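Local coordinates for protein Pro-Pro endopeptidase (PDB 6FPC) that cuts peptide bonds between two prolines as a secreted zinc metalloprotease and may thereby help regulate bacterial adhesion, at residues Y63-V67 and L77-D81; I6-L10 and L38-Y42; K44-I48 and E87-A91. All blocks are in the same frame, centred on the assembly; numbering follows the deposited sequence.

Contact 1 (Y63-V67 and L77-D81); sequences YLKGV and LTWDD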
ATOM      1  N   TYR A  63     -13.015  15.958  -1.075  1.00 23.07           N
ATOM      2  CA  TYR A  63     -14.221  15.658  -0.298  1.00 23.16           C
ATOM      3  C   TYR A  63     -13.920  15.108   1.114  1.00 26.57           C
ATOM      4  O   TYR A  63     -14.799  15.147   1.970  1.00 28.18           O
ATOM      5  CB  TYR A  63     -15.180  14.729  -1.102  1.00 24.40           C
ATOM      6  CG  TYR A  63     -14.789  13.268  -1.132  1.00 24.14           C
ATOM      7  CD1 TYR A  63     -15.311  12.365  -0.203  1.00 25.74           C
ATOM      8  CD2 TYR A  63     -13.866  12.790  -2.064  1.00 24.43           C
ATOM      9  CE1 TYR A  63     -14.942  11.018  -0.216  1.00 23.86           C
ATOM     10  CE2 TYR A  63     -13.500  11.438  -2.090  1.00 24.83           C
ATOM     11  CZ  TYR A  63     -14.054  10.558  -1.177  1.00 30.01           C
ATOM     12  OH  TYR A  63     -13.672   9.236  -1.190  1.00 27.30           O
ATOM     13  N   LEU A  64     -12.686  14.576   1.349  1.00 22.09           N
ATOM     14  CA  LEU A  64     -12.260  14.024   2.645  1.00 20.96           C
ATOM     15  C   LEU A  64     -11.720  15.101   3.616  1.00 23.47           C
ATOM     16  O   LEU A  64     -11.456  14.798   4.789  1.00 22.30           O
ATOM     17  CB  LEU A  64     -11.192  12.936   2.436  1.00 19.49           C
ATOM     18  CG  LEU A  64     -11.653  11.714   1.660  1.00 23.64           C
ATOM     19  CD1 LEU A  64     -10.451  10.871   1.256  1.00 23.47           C
ATOM     20  CD2 LEU A  64     -12.677  10.926   2.463  1.00 24.44           C
ATOM     21  N   LYS A  65     -11.537  16.325   3.128  1.00 22.33           N
ATOM     22  CA  LYS A  65     -11.025  17.424   3.958  1.00 23.91           C
ATOM     23  C   LYS A  65     -11.863  17.603   5.212  1.00 27.77           C
ATOM     24  O   LYS A  65     -13.085  17.625   5.130  1.00 26.55           O
ATOM     25  CB  LYS A  65     -10.934  18.736   3.187  1.00 28.07           C
ATOM     26  CG  LYS A  65      -9.702  18.775   2.282  1.00 44.60           C
ATOM     27  CD  LYS A  65      -9.553  20.109   1.549  1.00 54.94           C
ATOM     28  CE  LYS A  65      -8.559  20.009   0.418  1.00 58.36           C
ATOM     29  NZ  LYS A  65      -7.151  20.008   0.894  1.00 59.57           N
ATOM     30  N   GLY A  66     -11.189  17.577   6.358  1.00 24.87           N
ATOM     31  CA  GLY A  66     -11.817  17.773   7.665  1.00 24.85           C
ATOM     32  C   GLY A  66     -12.685  16.634   8.151  1.00 26.70           C
ATOM     33  O   GLY A  66     -13.456  16.822   9.082  1.00 27.66           O
ATOM     34  N   VAL A  67     -12.586  15.448   7.526  1.00 20.68           N
ATOM     35  CA  VAL A  67     -13.362  14.283   7.910  1.00 19.34           C
ATOM     36  C   VAL A  67     -12.463  13.348   8.730  1.00 24.06           C
ATOM     37  O   VAL A  67     -11.301  13.128   8.360  1.00 24.48           O
ATOM     38  CB  VAL A  67     -13.960  13.588   6.663  1.00 22.37           C
ATOM     39  CG1 VAL A  67     -14.666  12.276   7.037  1.00 22.17           C
ATOM     40  CG2 VAL A  67     -14.925  14.536   5.942  1.00 22.31           C
ATOM     41  N   LEU A  77      -7.323  13.860  14.550  1.00 23.35           N
ATOM     42  CA  LEU A  77      -6.895  13.446  13.225  1.00 23.91           C
ATOM     43  C   LEU A  77      -8.016  13.592  12.191  1.00 25.04           C
ATOM     44  O   LEU A  77      -9.169  13.263  12.472  1.00 24.85           O
ATOM     45  CB  LEU A  77      -6.439  11.979  13.263  1.00 23.95           C
ATOM     46  CG  LEU A  77      -5.636  11.508  12.045  1.00 28.48           C
ATOM     47  CD1 LEU A  77      -4.126  11.690  12.293  1.00 29.00           C
ATOM     48  CD2 LEU A  77      -5.946  10.044  11.736  1.00 28.43           C
ATOM     49  N   THR A  78      -7.660  14.048  10.988  1.00 21.54           N
ATOM     50  CA  THR A  78      -8.585  14.093   9.836  1.00 21.18           C
ATOM     51  C   THR A  78      -7.841  13.438   8.676  1.00 23.52           C
ATOM     52  O   THR A  78      -6.626  13.274   8.770  1.00 22.17           O
ATOM     53  CB  THR A  78      -9.077  15.511   9.500  1.00 27.24           C
ATOM     54  OG1 THR A  78      -7.948  16.327   9.193  1.00 31.52           O
ATOM     55  CG2 THR A  78      -9.928  16.145  10.620  1.00 24.57           C
ATOM     56  N   TRP A  79      -8.533  13.158   7.554  1.00 22.18           N
ATOM     57  CA  TRP A  79      -7.927  12.594   6.340  1.00 22.85           C
ATOM     58  C   TRP A  79      -6.774  13.477   5.775  1.00 26.28           C
ATOM     59  O   TRP A  79      -5.869  12.983   5.105  1.00 26.77           O
ATOM     60  CB  TRP A  79      -8.996  12.348   5.285  1.00 20.69           C
ATOM     61  CG  TRP A  79      -9.776  11.086   5.504  1.00 20.03           C
ATOM     62  CD1 TRP A  79     -11.024  10.977   6.034  1.00 23.09           C
ATOM     63  CD2 TRP A  79      -9.328   9.739   5.254  1.00 19.57           C
ATOM     64  NE1 TRP A  79     -11.398   9.655   6.109  1.00 23.12           N
ATOM     65  CE2 TRP A  79     -10.363   8.870   5.670  1.00 23.06           C
ATOM     66  CE3 TRP A  79      -8.116   9.185   4.802  1.00 20.95           C
ATOM     67  CZ2 TRP A  79     -10.258   7.469   5.573  1.00 21.93           C
ATOM     68  CZ3 TRP A  79      -8.021   7.803   4.665  1.00 21.96           C
ATOM     69  CH2 TRP A  79      -9.055   6.955   5.126  1.00 21.81           C
ATOM     70  N   ASP A  80      -6.804  14.764   6.084  1.00 21.98           N
ATOM     71  CA  ASP A  80      -5.767  15.735   5.695  1.00 23.43           C
ATOM     72  C   ASP A  80      -4.392  15.293   6.212  1.00 27.99           C
ATOM     73  O   ASP A  80      -3.389  15.594   5.587  1.00 29.42           O
ATOM     74  CB  ASP A  80      -6.096  17.108   6.294  1.00 25.52           C
ATOM     75  CG  ASP A  80      -7.503  17.559   5.984  1.00 35.86           C
ATOM     76  OD1 ASP A  80      -7.680  18.288   4.998  1.00 39.42           O
ATOM     77  OD2 ASP A  80      -8.435  17.158   6.722  1.00 34.63           O
ATOM     78  N   ASP A  81      -4.351  14.580   7.343  1.00 25.21           N
ATOM     79  CA  ASP A  81      -3.112  14.097   8.001  1.00 25.19           C
ATOM     80  C   ASP A  81      -2.625  12.757   7.481  1.00 27.61           C
ATOM     81  O   ASP A  81      -1.543  12.319   7.877  1.00 26.74           O
ATOM     82  CB  ASP A  81      -3.378  13.892   9.491  1.00 27.82           C
ATOM     83  CG  ASP A  81      -3.838  15.137  10.219  1.00 40.93           C
ATOM     84  OD1 ASP A  81      -3.300  16.232   9.923  1.00 41.69           O
ATOM     85  OD2 ASP A  81      -4.753  15.020  11.066  1.00 39.44           O
TER
HETATM   86  O   HOH W   1      -5.897  19.432   3.294  1.00 49.52           O
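T78 lays its methyl CG2 against the backbone of G66, 3.7 Å from G66 C, while its CA comes close to V67 O. The hydroxyl OG1 sits between the backbone N and the carbonyl carbon (chi1 60°), which turns it to D80 OD2 of its own segment, 2.7 Å away. W79, where a 3-10 turn starts, follows with the backbone bond W79 N to V67 O, 2.9 Å. L64 crosses the indole obliquely, its CD2 over one face of the five-membered ring, 4.1 Å from the centroid, a CH-pi contact, and the two CB atoms pack closely. V67 CB meets the same indole at its edge, in plane with the ring, 4.0 Å from W79 CD1. P69 also touches W79, whose side chain is about 8 Å from that of E112, the predicted proton acceptor. D80 then reaches the type II beta turn L64 to V67, closed by V67 N to L64 O, with G66 at positive phi. D80 OD2 takes the G66 N-H on its syn lone pair at 2.8 Å and nearly straight (165°), with T78 OG1 on the anti side. A water donates to D80 OD1 and accepts from K65 NZ, its oxygen 2.8 Å from that NZ; NZ also hydrogen-bonds N57 OD1. D81 OD2 accepts from T78 N, tying the segment together. Segment 77-81 thus clasps the turn through a carboxylate with donors on both oxygens, which fix its rotation and would probably favour the charged form; K65 NZ, too far for a salt bridge, probably adds some electrostatic support.

Contact 2 (I6-L10 and L38-Y42); sequences ILDKL and LDALY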
ATOM      1  N   ILE A   6       5.298   0.601 -17.904  1.00 37.92           N
ATOM      2  CA  ILE A   6       3.892   0.849 -17.582  1.00 36.05           C
ATOM      3  C   ILE A   6       3.790   2.006 -16.557  1.00 36.08           C
ATOM      4  O   ILE A   6       2.811   2.751 -16.571  1.00 33.53           O
ATOM      5  CB  ILE A   6       3.228  -0.473 -17.075  1.00 38.97           C
ATOM      6  CG1 ILE A   6       1.827  -0.254 -16.453  1.00 38.35           C
ATOM      7  CG2 ILE A   6       4.139  -1.247 -16.114  1.00 42.04           C
ATOM      8  CD1 ILE A   6       0.735  -0.141 -17.454  1.00 38.50           C
ATOM      9  N   LEU A   7       4.824   2.186 -15.719  1.00 34.01           N
ATOM     10  CA  LEU A   7       4.835   3.234 -14.688  1.00 33.80           C
ATOM     11  C   LEU A   7       4.821   4.682 -15.259  1.00 36.65           C
ATOM     12  O   LEU A   7       4.339   5.598 -14.585  1.00 35.82           O
ATOM     13  CB  LEU A   7       6.000   3.028 -13.683  1.00 34.35           C
ATOM     14  CG  LEU A   7       5.931   1.779 -12.762  1.00 39.33           C
ATOM     15  CD1 LEU A   7       7.038   1.824 -11.727  1.00 39.89           C
ATOM     16  CD2 LEU A   7       4.628   1.705 -11.977  1.00 39.05           C
ATOM     17  N   ASP A   8       5.299   4.874 -16.503  1.00 32.22           N
ATOM     18  CA  ASP A   8       5.290   6.166 -17.189  1.00 31.80           C
ATOM     19  C   ASP A   8       3.842   6.633 -17.444  1.00 35.68           C
ATOM     20  O   ASP A   8       3.610   7.830 -17.549  1.00 35.98           O
ATOM     21  CB  ASP A   8       6.061   6.072 -18.514  1.00 34.35           C
ATOM     22  CG  ASP A   8       7.541   5.758 -18.361  1.00 50.67           C
ATOM     23  OD1 ASP A   8       8.049   5.806 -17.216  1.00 50.41           O
ATOM     24  OD2 ASP A   8       8.192   5.473 -19.386  1.00 62.71           O
ATOM     25  N   LYS A   9       2.873   5.704 -17.539  1.00 33.40           N
ATOM     26  CA  LYS A   9       1.475   6.102 -17.718  1.00 33.95           C
ATOM     27  C   LYS A   9       0.621   5.863 -16.453  1.00 37.38           C
ATOM     28  O   LYS A   9      -0.306   6.634 -16.200  1.00 38.24           O
ATOM     29  CB  LYS A   9       0.837   5.485 -18.970  1.00 37.86           C
ATOM     30  CG  LYS A   9       0.816   3.973 -19.029  1.00 43.62           C
ATOM     31  CD  LYS A   9       0.227   3.523 -20.358  1.00 44.70           C
ATOM     32  CE  LYS A   9      -0.017   2.042 -20.339  1.00 41.76           C
ATOM     33  NZ  LYS A   9      -0.428   1.527 -21.670  1.00 46.63           N
ATOM     34  N   LEU A  10       0.947   4.822 -15.661  1.00 32.18           N
ATOM     35  CA  LEU A  10       0.251   4.458 -14.420  1.00 30.70           C
ATOM     36  C   LEU A  10       0.543   5.460 -13.282  1.00 34.46           C
ATOM     37  O   LEU A  10      -0.369   5.812 -12.517  1.00 33.34           O
ATOM     38  CB  LEU A  10       0.632   3.022 -14.007  1.00 31.00           C
ATOM     39  CG  LEU A  10      -0.008   2.406 -12.754  1.00 34.29           C
ATOM     40  CD1 LEU A  10      -1.499   2.129 -12.952  1.00 34.89           C
ATOM     41  CD2 LEU A  10       0.643   1.090 -12.404  1.00 35.20           C
ATOM     42  N   LEU A  38       1.043  -4.525 -12.595  1.00 31.13           N
ATOM     43  CA  LEU A  38       0.958  -3.081 -12.875  1.00 31.24           C
ATOM     44  C   LEU A  38       0.089  -2.819 -14.130  1.00 35.07           C
ATOM     45  O   LEU A  38      -0.757  -1.917 -14.115  1.00 34.47           O
ATOM     46  CB  LEU A  38       2.358  -2.452 -13.015  1.00 31.45           C
ATOM     47  CG  LEU A  38       3.233  -2.449 -11.743  1.00 33.76           C
ATOM     48  CD1 LEU A  38       4.701  -2.144 -12.079  1.00 34.84           C
ATOM     49  CD2 LEU A  38       2.706  -1.464 -10.704  1.00 33.47           C
ATOM     50  N   ASP A  39       0.252  -3.653 -15.170  1.00 34.27           N
ATOM     51  CA  ASP A  39      -0.521  -3.597 -16.424  1.00 35.75           C
ATOM     52  C   ASP A  39      -2.013  -3.756 -16.127  1.00 39.69           C
ATOM     53  O   ASP A  39      -2.841  -2.945 -16.571  1.00 39.84           O
ATOM     54  CB  ASP A  39      -0.053  -4.693 -17.399  1.00 39.24           C
ATOM     55  CG  ASP A  39       1.299  -4.455 -18.060  1.00 57.00           C
ATOM     56  OD1 ASP A  39       1.784  -5.369 -18.766  1.00 62.18           O
ATOM     57  OD2 ASP A  39       1.875  -3.354 -17.874  1.00 60.49           O
ATOM     58  N   ALA A  40      -2.341  -4.781 -15.320  1.00 35.54           N
ATOM     59  CA  ALA A  40      -3.697  -5.087 -14.897  1.00 35.20           C
ATOM     60  C   ALA A  40      -4.288  -3.913 -14.115  1.00 36.29           C
ATOM     61  O   ALA A  40      -5.431  -3.542 -14.369  1.00 36.43           O
ATOM     62  CB  ALA A  40      -3.703  -6.356 -14.061  1.00 35.50           C
ATOM     63  N   LEU A  41      -3.498  -3.275 -13.221  1.00 32.10           N
ATOM     64  CA  LEU A  41      -3.967  -2.094 -12.478  1.00 30.32           C
ATOM     65  C   LEU A  41      -4.394  -0.981 -13.436  1.00 31.97           C
ATOM     66  O   LEU A  41      -5.488  -0.428 -13.291  1.00 29.86           O
ATOM     67  CB  LEU A  41      -2.870  -1.553 -11.553  1.00 30.06           C
ATOM     68  CG  LEU A  41      -2.747  -2.179 -10.193  1.00 34.33           C
ATOM     69  CD1 LEU A  41      -1.535  -1.605  -9.487  1.00 34.83           C
ATOM     70  CD2 LEU A  41      -4.039  -1.980  -9.359  1.00 34.84           C
ATOM     71  N   TYR A  42      -3.530  -0.664 -14.415  1.00 29.48           N
ATOM     72  CA  TYR A  42      -3.810   0.361 -15.409  1.00 30.83           C
ATOM     73  C   TYR A  42      -5.078   0.058 -16.218  1.00 34.49           C
ATOM     74  O   TYR A  42      -5.832   0.987 -16.491  1.00 34.85           O
ATOM     75  CB  TYR A  42      -2.616   0.568 -16.357  1.00 33.17           C
ATOM     76  CG  TYR A  42      -2.782   1.787 -17.236  1.00 36.05           C
ATOM     77  CD1 TYR A  42      -2.473   3.059 -16.762  1.00 38.42           C
ATOM     78  CD2 TYR A  42      -3.292   1.676 -18.529  1.00 38.32           C
ATOM     79  CE1 TYR A  42      -2.614   4.186 -17.569  1.00 39.93           C
ATOM     80  CE2 TYR A  42      -3.463   2.801 -19.337  1.00 39.83           C
ATOM     81  CZ  TYR A  42      -3.107   4.053 -18.857  1.00 46.95           C
ATOM     82  OH  TYR A  42      -3.270   5.169 -19.635  1.00 48.79           O
TER
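I6 O is gripped twice from within its own segment, by L10 N at 2.9 Å and by K9 N at 3.1 Å; these bonds hold the backbone in a turn, and the side chains of I6, K9 and L10 face helix 35-43. The meeting between the two segments is then mostly apolar, with D39 OD2 against I6 as an exception. I6 lies between D39 and Y42: its CB is 3.3 Å from D39 OD2, a van der Waals touch, and its far methyl CD1 rests on Y42 CB at 3.6 Å. The other branch, CG2, packs on L38 CB. Deeper in, the methyls of three leucines mesh, L10 CD2 meeting L38 CD2 at 3.7 Å and L7 CD2 reaching both methyls of L38; the chains of L10 and L38 cross at about a right angle. L10 CD1 fills in against Y42 CB and the CB of L41. On the outer side K9 passes across the tyrosine ring, at about a right angle to the Y42 side chain. A chi1 of 59° tucks its CG in over the backbone, flanked by N and C, and the extended chain beyond brings CE over one face, 3.8 Å from the centroid of the Y42 ring and 18° off the normal. The ring is thereby backed by aliphatic lysine carbons in a CH-pi contact. Behind this interface, L7 also touches K27 and L30 of helix 20-30, and L41 leans on T113, A116 and V117 of helix 108-121, which carries the zinc-binding histidines; L10 is bonded through its backbone to I48 and Y42 touches K47, I48 and K47 belonging to strand 47-51.

Contact 3 (K44-I48 and E87-A91); sequences KGVKI and ERVVA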
ATOM      1  N   LYS A  44      -7.801  -1.242 -15.243  1.00 33.31           N
ATOM      2  CA  LYS A  44      -8.962  -0.988 -14.371  1.00 33.55           C
ATOM      3  C   LYS A  44      -9.175   0.517 -14.079  1.00 37.41           C
ATOM      4  O   LYS A  44      -9.990   0.881 -13.225  1.00 36.44           O
ATOM      5  CB  LYS A  44      -8.837  -1.775 -13.038  1.00 35.23           C
ATOM      6  CG  LYS A  44      -8.502  -3.261 -13.197  1.00 43.24           C
ATOM      7  CD  LYS A  44      -9.697  -4.141 -13.543  1.00 49.50           C
ATOM      8  CE  LYS A  44      -9.337  -5.295 -14.461  1.00 63.42           C
ATOM      9  NZ  LYS A  44      -8.366  -6.245 -13.848  1.00 73.08           N
ATOM     10  N   GLY A  45      -8.435   1.371 -14.775  1.00 32.48           N
ATOM     11  CA  GLY A  45      -8.530   2.812 -14.598  1.00 32.08           C
ATOM     12  C   GLY A  45      -7.834   3.294 -13.343  1.00 34.59           C
ATOM     13  O   GLY A  45      -8.094   4.409 -12.897  1.00 35.98           O
ATOM     14  N   VAL A  46      -6.952   2.465 -12.761  1.00 30.76           N
ATOM     15  CA  VAL A  46      -6.196   2.836 -11.560  1.00 29.60           C
ATOM     16  C   VAL A  46      -5.088   3.780 -11.978  1.00 33.27           C
ATOM     17  O   VAL A  46      -4.482   3.585 -13.027  1.00 33.10           O
ATOM     18  CB  VAL A  46      -5.632   1.625 -10.741  1.00 31.73           C
ATOM     19  CG1 VAL A  46      -4.701   2.088  -9.602  1.00 31.16           C
ATOM     20  CG2 VAL A  46      -6.762   0.787 -10.153  1.00 30.82           C
ATOM     21  N   LYS A  47      -4.857   4.808 -11.167  1.00 31.27           N
ATOM     22  CA  LYS A  47      -3.741   5.732 -11.312  1.00 31.44           C
ATOM     23  C   LYS A  47      -3.036   5.798  -9.966  1.00 32.05           C
ATOM     24  O   LYS A  47      -3.689   5.765  -8.925  1.00 30.82           O
ATOM     25  CB  LYS A  47      -4.175   7.140 -11.794  1.00 34.07           C
ATOM     26  CG  LYS A  47      -4.586   7.220 -13.286  1.00 28.96           C
ATOM     27  CD  LYS A  47      -3.485   6.810 -14.286  1.00 33.85           C
ATOM     28  CE  LYS A  47      -3.789   7.228 -15.721  1.00 52.39           C
ATOM     29  NZ  LYS A  47      -5.117   6.735 -16.198  1.00 57.44           N
ATOM     30  N   ILE A  48      -1.715   5.801  -9.985  1.00 27.95           N
ATOM     31  CA  ILE A  48      -0.912   5.951  -8.770  1.00 27.14           C
ATOM     32  C   ILE A  48      -0.441   7.396  -8.792  1.00 30.77           C
ATOM     33  O   ILE A  48       0.459   7.757  -9.555  1.00 31.00           O
ATOM     34  CB  ILE A  48       0.262   4.952  -8.641  1.00 29.83           C
ATOM     35  CG1 ILE A  48      -0.213   3.493  -8.662  1.00 30.36           C
ATOM     36  CG2 ILE A  48       1.120   5.277  -7.387  1.00 28.74           C
ATOM     37  CD1 ILE A  48       0.915   2.503  -8.976  1.00 32.15           C
ATOM     38  N   GLU A  87      -8.234   3.626  -3.197  1.00 27.27           N
ATOM     39  CA  GLU A  87      -9.630   3.376  -3.529  1.00 28.84           C
ATOM     40  C   GLU A  87      -9.605   2.974  -5.010  1.00 35.61           C
ATOM     41  O   GLU A  87      -9.177   1.859  -5.300  1.00 35.10           O
ATOM     42  CB  GLU A  87     -10.499   4.610  -3.170  1.00 31.15           C
ATOM     43  CG  GLU A  87     -12.004   4.470  -3.411  1.00 38.61           C
ATOM     44  CD  GLU A  87     -12.785   3.336  -2.770  1.00 43.12           C
ATOM     45  OE1 GLU A  87     -12.336   2.801  -1.734  1.00 32.41           O
ATOM     46  OE2 GLU A  87     -13.851   2.973  -3.317  1.00 47.75           O
ATOM     47  N   ARG A  88      -9.914   3.879  -5.933  1.00 33.48           N
ATOM     48  CA  ARG A  88      -9.761   3.564  -7.349  1.00 34.92           C
ATOM     49  C   ARG A  88      -8.549   4.311  -7.875  1.00 38.65           C
ATOM     50  O   ARG A  88      -8.052   4.060  -8.966  1.00 42.01           O
ATOM     51  CB  ARG A  88     -11.037   3.847  -8.114  1.00 36.37           C
ATOM     52  CG  ARG A  88     -12.035   2.750  -7.815  1.00 40.02           C
ATOM     53  CD  ARG A  88     -12.997   2.608  -8.922  1.00 45.47           C
ATOM     54  NE  ARG A  88     -12.427   1.964 -10.108  1.00 42.26           N
ATOM     55  CZ  ARG A  88     -12.726   0.729 -10.497  1.00 44.42           C
ATOM     56  NH1 ARG A  88     -13.555  -0.018  -9.780  1.00 24.49           N
ATOM     57  NH2 ARG A  88     -12.212   0.240 -11.614  1.00 28.57           N
ATOM     58  N   VAL A  89      -8.086   5.230  -7.064  1.00 30.84           N
ATOM     59  CA  VAL A  89      -6.863   5.986  -7.233  1.00 29.55           C
ATOM     60  C   VAL A  89      -5.992   5.565  -6.043  1.00 30.18           C
ATOM     61  O   VAL A  89      -6.530   5.249  -4.961  1.00 27.55           O
ATOM     62  CB  VAL A  89      -7.139   7.514  -7.265  1.00 33.71           C
ATOM     63  CG1 VAL A  89      -7.661   8.043  -5.925  1.00 33.12           C
ATOM     64  CG2 VAL A  89      -5.909   8.287  -7.719  1.00 34.83           C
ATOM     65  N   VAL A  90      -4.665   5.518  -6.249  1.00 25.62           N
ATOM     66  CA  VAL A  90      -3.731   5.239  -5.156  1.00 24.93           C
ATOM     67  C   VAL A  90      -3.026   6.584  -4.981  1.00 28.78           C
ATOM     68  O   VAL A  90      -2.437   7.071  -5.928  1.00 28.37           O
ATOM     69  CB  VAL A  90      -2.760   4.075  -5.479  1.00 27.67           C
ATOM     70  CG1 VAL A  90      -1.738   3.883  -4.353  1.00 27.63           C
ATOM     71  CG2 VAL A  90      -3.533   2.782  -5.729  1.00 26.66           C
ATOM     72  N   ALA A  91      -3.208   7.248  -3.853  1.00 25.13           N
ATOM     73  CA  ALA A  91      -2.592   8.565  -3.673  1.00 24.23           C
ATOM     74  C   ALA A  91      -1.592   8.450  -2.552  1.00 25.29           C
ATOM     75  O   ALA A  91      -1.935   7.914  -1.497  1.00 22.50           O
ATOM     76  CB  ALA A  91      -3.651   9.595  -3.344  1.00 25.27           C
TER
HETATM   77  O   HOH W   2      -7.829   6.163 -10.668  1.00 41.13           O
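I48 and V90 stand next to each other on one face of the sheet, their side chains running in the same direction, with I48 CG1 4.1 Å from V90 CB, while V46 slants obliquely across, its CG1 4.1 Å from V90 CG2. V89 is turned to the other face and sets CG2 beside K47 O. Joining the backbones, V90 N donates to K47 O at 2.9 Å, almost straight at 173°. These are the central, parallel strands of the small mixed sheet, and I48 and V90 face helix 108-121, the HExxH zinc helix of this M34 peptidase; the V90 side chain comes within about 4 Å of that of E112, the predicted proton acceptor. Before the strand, G45 is the C-prime residue of a Schellman motif ending helix 35-43, with V46 N bonded to L41 O and G45 N to Y42 O. A water bridges the flaring ends, donating to G45 O and to R88 O. R88 bends at chi3 (74°) and brings the edge of its guanidinium to K44 O: NH2 donates at 2.8 Å, in the carbonyl plane. R88 and V89 belong to the 86-89 region, crucial for substrate specificity, and E87 there makes a salt bridge with R119.

Overall arrangement
Contact 1 is a surface contact of two loops, whereas contacts 2 and 3 are partly buried and adjoin, with centres 10 Å apart. Those two share a continuous piece of chain: helix 35-43, which contact 2 uses, runs into strand 47-51, which contact 3 uses and which also borders contact 2. Their chemistry differs accordingly: apolar packing between helical turns in contact 2, a parallel strand pair with an arginine-to-carbonyl hydrogen bond at its end in contact 3. Contact 1 lies within the long excursion between the strands of contact 3, about 6 Å from it at the nearest atoms, and relies on polar side-chain and water-mediated links besides its tryptophan.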